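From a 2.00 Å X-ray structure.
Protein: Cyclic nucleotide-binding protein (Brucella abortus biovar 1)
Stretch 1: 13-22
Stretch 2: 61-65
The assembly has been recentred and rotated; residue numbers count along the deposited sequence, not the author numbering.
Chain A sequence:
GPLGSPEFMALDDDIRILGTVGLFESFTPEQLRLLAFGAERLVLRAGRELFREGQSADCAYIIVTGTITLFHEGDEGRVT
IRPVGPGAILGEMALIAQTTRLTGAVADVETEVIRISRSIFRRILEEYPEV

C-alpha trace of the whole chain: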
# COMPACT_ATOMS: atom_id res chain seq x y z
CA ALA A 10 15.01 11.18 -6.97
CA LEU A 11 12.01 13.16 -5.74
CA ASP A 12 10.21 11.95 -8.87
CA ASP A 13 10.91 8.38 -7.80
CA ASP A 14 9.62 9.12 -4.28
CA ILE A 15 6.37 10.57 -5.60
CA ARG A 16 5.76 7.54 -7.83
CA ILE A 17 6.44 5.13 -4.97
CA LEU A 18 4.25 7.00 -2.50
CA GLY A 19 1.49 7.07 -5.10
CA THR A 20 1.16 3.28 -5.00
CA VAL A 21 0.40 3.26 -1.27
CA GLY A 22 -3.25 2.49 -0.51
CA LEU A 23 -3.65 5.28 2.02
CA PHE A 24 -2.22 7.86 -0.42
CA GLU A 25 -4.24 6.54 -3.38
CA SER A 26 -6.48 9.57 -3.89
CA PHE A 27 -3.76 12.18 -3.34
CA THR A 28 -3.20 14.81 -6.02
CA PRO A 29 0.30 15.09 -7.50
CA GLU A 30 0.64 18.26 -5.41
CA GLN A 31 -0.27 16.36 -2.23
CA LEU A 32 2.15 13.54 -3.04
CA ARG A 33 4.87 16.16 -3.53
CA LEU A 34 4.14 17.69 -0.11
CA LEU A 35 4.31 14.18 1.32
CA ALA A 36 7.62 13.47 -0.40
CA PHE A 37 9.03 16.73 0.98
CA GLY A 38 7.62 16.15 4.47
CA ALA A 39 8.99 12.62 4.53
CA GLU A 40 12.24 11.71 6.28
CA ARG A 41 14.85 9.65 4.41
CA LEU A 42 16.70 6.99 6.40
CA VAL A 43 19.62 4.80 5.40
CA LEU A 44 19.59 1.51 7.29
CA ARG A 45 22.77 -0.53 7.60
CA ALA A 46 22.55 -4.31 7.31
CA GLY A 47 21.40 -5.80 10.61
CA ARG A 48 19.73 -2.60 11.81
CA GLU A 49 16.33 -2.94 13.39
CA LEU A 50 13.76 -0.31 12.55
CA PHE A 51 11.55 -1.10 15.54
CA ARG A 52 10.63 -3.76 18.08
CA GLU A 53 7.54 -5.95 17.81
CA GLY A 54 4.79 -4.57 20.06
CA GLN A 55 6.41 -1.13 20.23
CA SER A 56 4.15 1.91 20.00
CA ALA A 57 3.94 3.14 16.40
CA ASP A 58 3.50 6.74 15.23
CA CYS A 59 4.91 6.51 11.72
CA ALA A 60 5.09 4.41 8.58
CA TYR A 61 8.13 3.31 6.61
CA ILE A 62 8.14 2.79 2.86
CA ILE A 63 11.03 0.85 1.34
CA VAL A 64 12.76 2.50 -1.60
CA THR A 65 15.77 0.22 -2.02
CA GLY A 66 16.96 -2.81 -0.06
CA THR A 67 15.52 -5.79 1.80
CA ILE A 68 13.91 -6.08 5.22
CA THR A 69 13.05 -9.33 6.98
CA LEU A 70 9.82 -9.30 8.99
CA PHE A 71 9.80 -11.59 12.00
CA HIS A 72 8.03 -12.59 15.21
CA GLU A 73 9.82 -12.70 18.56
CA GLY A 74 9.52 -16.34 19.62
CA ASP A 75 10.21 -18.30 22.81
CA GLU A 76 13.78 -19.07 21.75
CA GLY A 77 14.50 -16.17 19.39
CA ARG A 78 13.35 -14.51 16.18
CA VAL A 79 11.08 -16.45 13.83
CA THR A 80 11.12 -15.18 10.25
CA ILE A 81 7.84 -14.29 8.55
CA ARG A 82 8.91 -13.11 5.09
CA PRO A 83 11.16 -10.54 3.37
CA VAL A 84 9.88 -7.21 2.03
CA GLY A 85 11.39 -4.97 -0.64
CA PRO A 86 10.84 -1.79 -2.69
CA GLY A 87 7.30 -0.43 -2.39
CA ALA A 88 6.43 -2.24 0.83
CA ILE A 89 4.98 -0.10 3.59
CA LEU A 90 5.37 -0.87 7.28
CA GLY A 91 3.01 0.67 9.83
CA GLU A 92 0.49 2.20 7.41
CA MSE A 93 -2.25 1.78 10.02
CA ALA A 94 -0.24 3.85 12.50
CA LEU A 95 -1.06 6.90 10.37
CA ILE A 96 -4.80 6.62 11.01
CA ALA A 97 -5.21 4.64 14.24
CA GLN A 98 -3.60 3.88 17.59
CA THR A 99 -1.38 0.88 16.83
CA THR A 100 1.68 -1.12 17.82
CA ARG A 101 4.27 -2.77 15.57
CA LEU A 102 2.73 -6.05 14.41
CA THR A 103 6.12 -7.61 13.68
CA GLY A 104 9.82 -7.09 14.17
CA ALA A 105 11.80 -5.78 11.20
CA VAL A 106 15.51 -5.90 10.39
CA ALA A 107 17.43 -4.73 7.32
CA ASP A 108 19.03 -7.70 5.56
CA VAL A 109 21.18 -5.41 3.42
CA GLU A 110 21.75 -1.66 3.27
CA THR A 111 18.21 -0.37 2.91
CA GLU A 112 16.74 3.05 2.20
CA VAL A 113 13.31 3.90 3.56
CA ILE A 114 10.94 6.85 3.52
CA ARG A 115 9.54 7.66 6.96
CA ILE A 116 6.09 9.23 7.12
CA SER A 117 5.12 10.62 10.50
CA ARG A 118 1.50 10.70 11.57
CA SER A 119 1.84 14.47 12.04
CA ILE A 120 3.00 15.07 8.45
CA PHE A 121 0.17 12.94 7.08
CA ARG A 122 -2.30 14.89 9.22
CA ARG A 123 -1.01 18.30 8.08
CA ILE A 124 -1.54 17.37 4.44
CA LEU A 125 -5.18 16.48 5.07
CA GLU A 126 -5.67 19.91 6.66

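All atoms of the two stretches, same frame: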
# COMPACT_ATOMS: atom_id res chain seq x y z
N ASP A 13 11.02 9.78 -8.16
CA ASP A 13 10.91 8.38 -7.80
C ASP A 13 10.08 8.24 -6.52
O ASP A 13 9.22 7.36 -6.41
CB ASP A 13 12.29 7.75 -7.61
CG ASP A 13 13.16 7.88 -8.85
OD1 ASP A 13 12.61 8.04 -9.96
OD2 ASP A 13 14.40 7.82 -8.71
N ASP A 14 10.35 9.12 -5.55
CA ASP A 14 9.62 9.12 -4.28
C ASP A 14 8.13 9.29 -4.50
O ASP A 14 7.32 8.54 -3.95
CB ASP A 14 10.14 10.23 -3.37
CG ASP A 14 11.54 9.97 -2.87
OD1 ASP A 14 12.03 8.83 -3.04
OD2 ASP A 14 12.16 10.90 -2.31
N ILE A 15 7.77 10.30 -5.29
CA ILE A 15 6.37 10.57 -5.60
C ILE A 15 5.68 9.35 -6.22
O ILE A 15 4.58 8.98 -5.81
CB ILE A 15 6.24 11.78 -6.54
CG1 ILE A 15 6.66 13.06 -5.81
CG2 ILE A 15 4.81 11.90 -7.07
CD1 ILE A 15 6.58 14.30 -6.66
N ARG A 16 6.34 8.72 -7.19
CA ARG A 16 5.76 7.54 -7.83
C ARG A 16 5.53 6.42 -6.82
O ARG A 16 4.48 5.80 -6.81
CB ARG A 16 6.66 7.03 -8.97
CG ARG A 16 5.99 5.94 -9.79
CD ARG A 16 7.00 5.09 -10.56
NE ARG A 16 7.98 4.46 -9.68
CZ ARG A 16 7.76 3.37 -8.95
NH1 ARG A 16 6.58 2.77 -8.99
NH2 ARG A 16 8.72 2.88 -8.18
N ILE A 17 6.53 6.18 -5.98
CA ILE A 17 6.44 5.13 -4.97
C ILE A 17 5.32 5.40 -3.98
O ILE A 17 4.50 4.52 -3.70
CB ILE A 17 7.77 4.96 -4.20
CG1 ILE A 17 8.85 4.37 -5.10
CG2 ILE A 17 7.58 4.07 -2.99
CD1 ILE A 17 10.16 4.13 -4.39
N LEU A 18 5.27 6.62 -3.46
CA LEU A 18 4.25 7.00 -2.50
C LEU A 18 2.85 6.91 -3.10
O LEU A 18 1.88 6.64 -2.39
CB LEU A 18 4.49 8.42 -1.98
CG LEU A 18 5.73 8.61 -1.09
CD1 LEU A 18 5.96 10.09 -0.83
CD2 LEU A 18 5.57 7.87 0.23
N GLY A 19 2.76 7.11 -4.41
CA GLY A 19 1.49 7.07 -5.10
C GLY A 19 0.88 5.68 -5.25
O GLY A 19 -0.27 5.55 -5.64
N THR A 20 1.66 4.65 -4.94
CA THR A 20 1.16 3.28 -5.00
C THR A 20 0.56 2.84 -3.67
O THR A 20 -0.14 1.83 -3.58
CB THR A 20 2.26 2.29 -5.40
OG1 THR A 20 3.30 2.31 -4.41
CG2 THR A 20 2.84 2.64 -6.76
N VAL A 21 0.86 3.60 -2.62
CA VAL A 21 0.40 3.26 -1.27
C VAL A 21 -1.10 3.47 -1.15
O VAL A 21 -1.63 4.51 -1.53
CB VAL A 21 1.14 4.11 -0.22
CG1 VAL A 21 0.61 3.83 1.17
CG2 VAL A 21 2.63 3.83 -0.29
N GLY A 22 -1.80 2.46 -0.62
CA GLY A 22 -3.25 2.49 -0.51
C GLY A 22 -3.81 3.73 0.17
O GLY A 22 -4.79 4.32 -0.29
N TYR A 61 6.91 3.37 7.41
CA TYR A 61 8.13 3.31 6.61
C TYR A 61 7.83 2.70 5.26
O TYR A 61 7.19 1.65 5.18
CB TYR A 61 9.21 2.49 7.32
CG TYR A 61 9.63 3.01 8.67
CD1 TYR A 61 10.67 3.93 8.79
CD2 TYR A 61 9.00 2.58 9.83
CE1 TYR A 61 11.06 4.41 10.02
CE2 TYR A 61 9.39 3.06 11.07
CZ TYR A 61 10.42 3.98 11.16
OH TYR A 61 10.82 4.46 12.38
N ILE A 62 8.29 3.35 4.19
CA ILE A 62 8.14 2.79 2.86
C ILE A 62 9.53 2.48 2.32
O ILE A 62 10.41 3.35 2.34
CB ILE A 62 7.40 3.74 1.90
CG1 ILE A 62 5.97 4.00 2.38
CG2 ILE A 62 7.36 3.16 0.50
CD1 ILE A 62 5.84 5.18 3.34
N ILE A 63 9.73 1.25 1.87
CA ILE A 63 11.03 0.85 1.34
C ILE A 63 11.24 1.39 -0.07
O ILE A 63 10.38 1.22 -0.93
CB ILE A 63 11.18 -0.68 1.32
CG1 ILE A 63 11.02 -1.26 2.72
CG2 ILE A 63 12.54 -1.07 0.74
CD1 ILE A 63 11.10 -2.77 2.76
N VAL A 64 12.38 2.03 -0.28
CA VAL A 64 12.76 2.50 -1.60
C VAL A 64 13.72 1.50 -2.25
O VAL A 64 13.45 0.98 -3.33
CB VAL A 64 13.43 3.89 -1.54
CG1 VAL A 64 13.90 4.32 -2.93
CG2 VAL A 64 12.46 4.91 -0.96
N THR A 65 14.84 1.25 -1.58
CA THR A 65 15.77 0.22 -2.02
C THR A 65 16.18 -0.65 -0.84
O THR A 65 16.23 -0.18 0.29
CB THR A 65 17.03 0.81 -2.69
OG1 THR A 65 17.72 1.64 -1.75
CG2 THR A 65 16.67 1.63 -3.91

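The two stretches meet mainly through apolar side chains; no hydrogen bond crosses between them. Together they bury 244 Å². The helix of stretch 1 runs across the strand of stretch 2 at 110°, with the axes 10.1 Å apart at closest approach. Side chains fill the space between them.

Ile62 is covered most. Its CA-to-CB bond points toward the helix, and three residues of stretch 1 touch it. Ile17 CG2 lies 3.6 Å from Ile62 CG2, the closest contact of the pair. Leu18 CD2 is 4.1 Å from Ile62 CD1, and Val21 CG2 is 4.3 Å from Ile62 CG1. With chi1 m and chi2 p, Ile62 sends its CD1 toward Leu18, while its CG2 faces Ile17. A branched aliphatic residue suits this place because it offers methyl groups in more than one direction.

Ile17 is the main contributor from the helix. It also points toward the other stretch and is buried. Its chi1 is m and its chi2 t, which extends CD1 to within 4.0 Å of Val64 CG1. Its branched aliphatic side chain lets CG2 meet Ile62 while CD1 reaches Val64.

Val64 sits where the chain turns a corner. Its CA-to-CB bond points sideways, yet it loses 47 Å² to the helix. Its short apolar side chain meets Ile17 CD1 with a methyl group. Asp14 OD1 approaches Val64 CG2 at 4.5 Å, a loose contact rather than a polar bond.

Leu18 leaves its backbone sideways, but the end of its side chain comes nearer the strand. Val21 follows in a type I turn from Leu18 to Val21, closed by Val21 N to Leu18 O at 3.2 Å. Thr20 OG1 donates back to Ile17 O at 2.6 Å, within its own stretch. Ile63 points away from the helix.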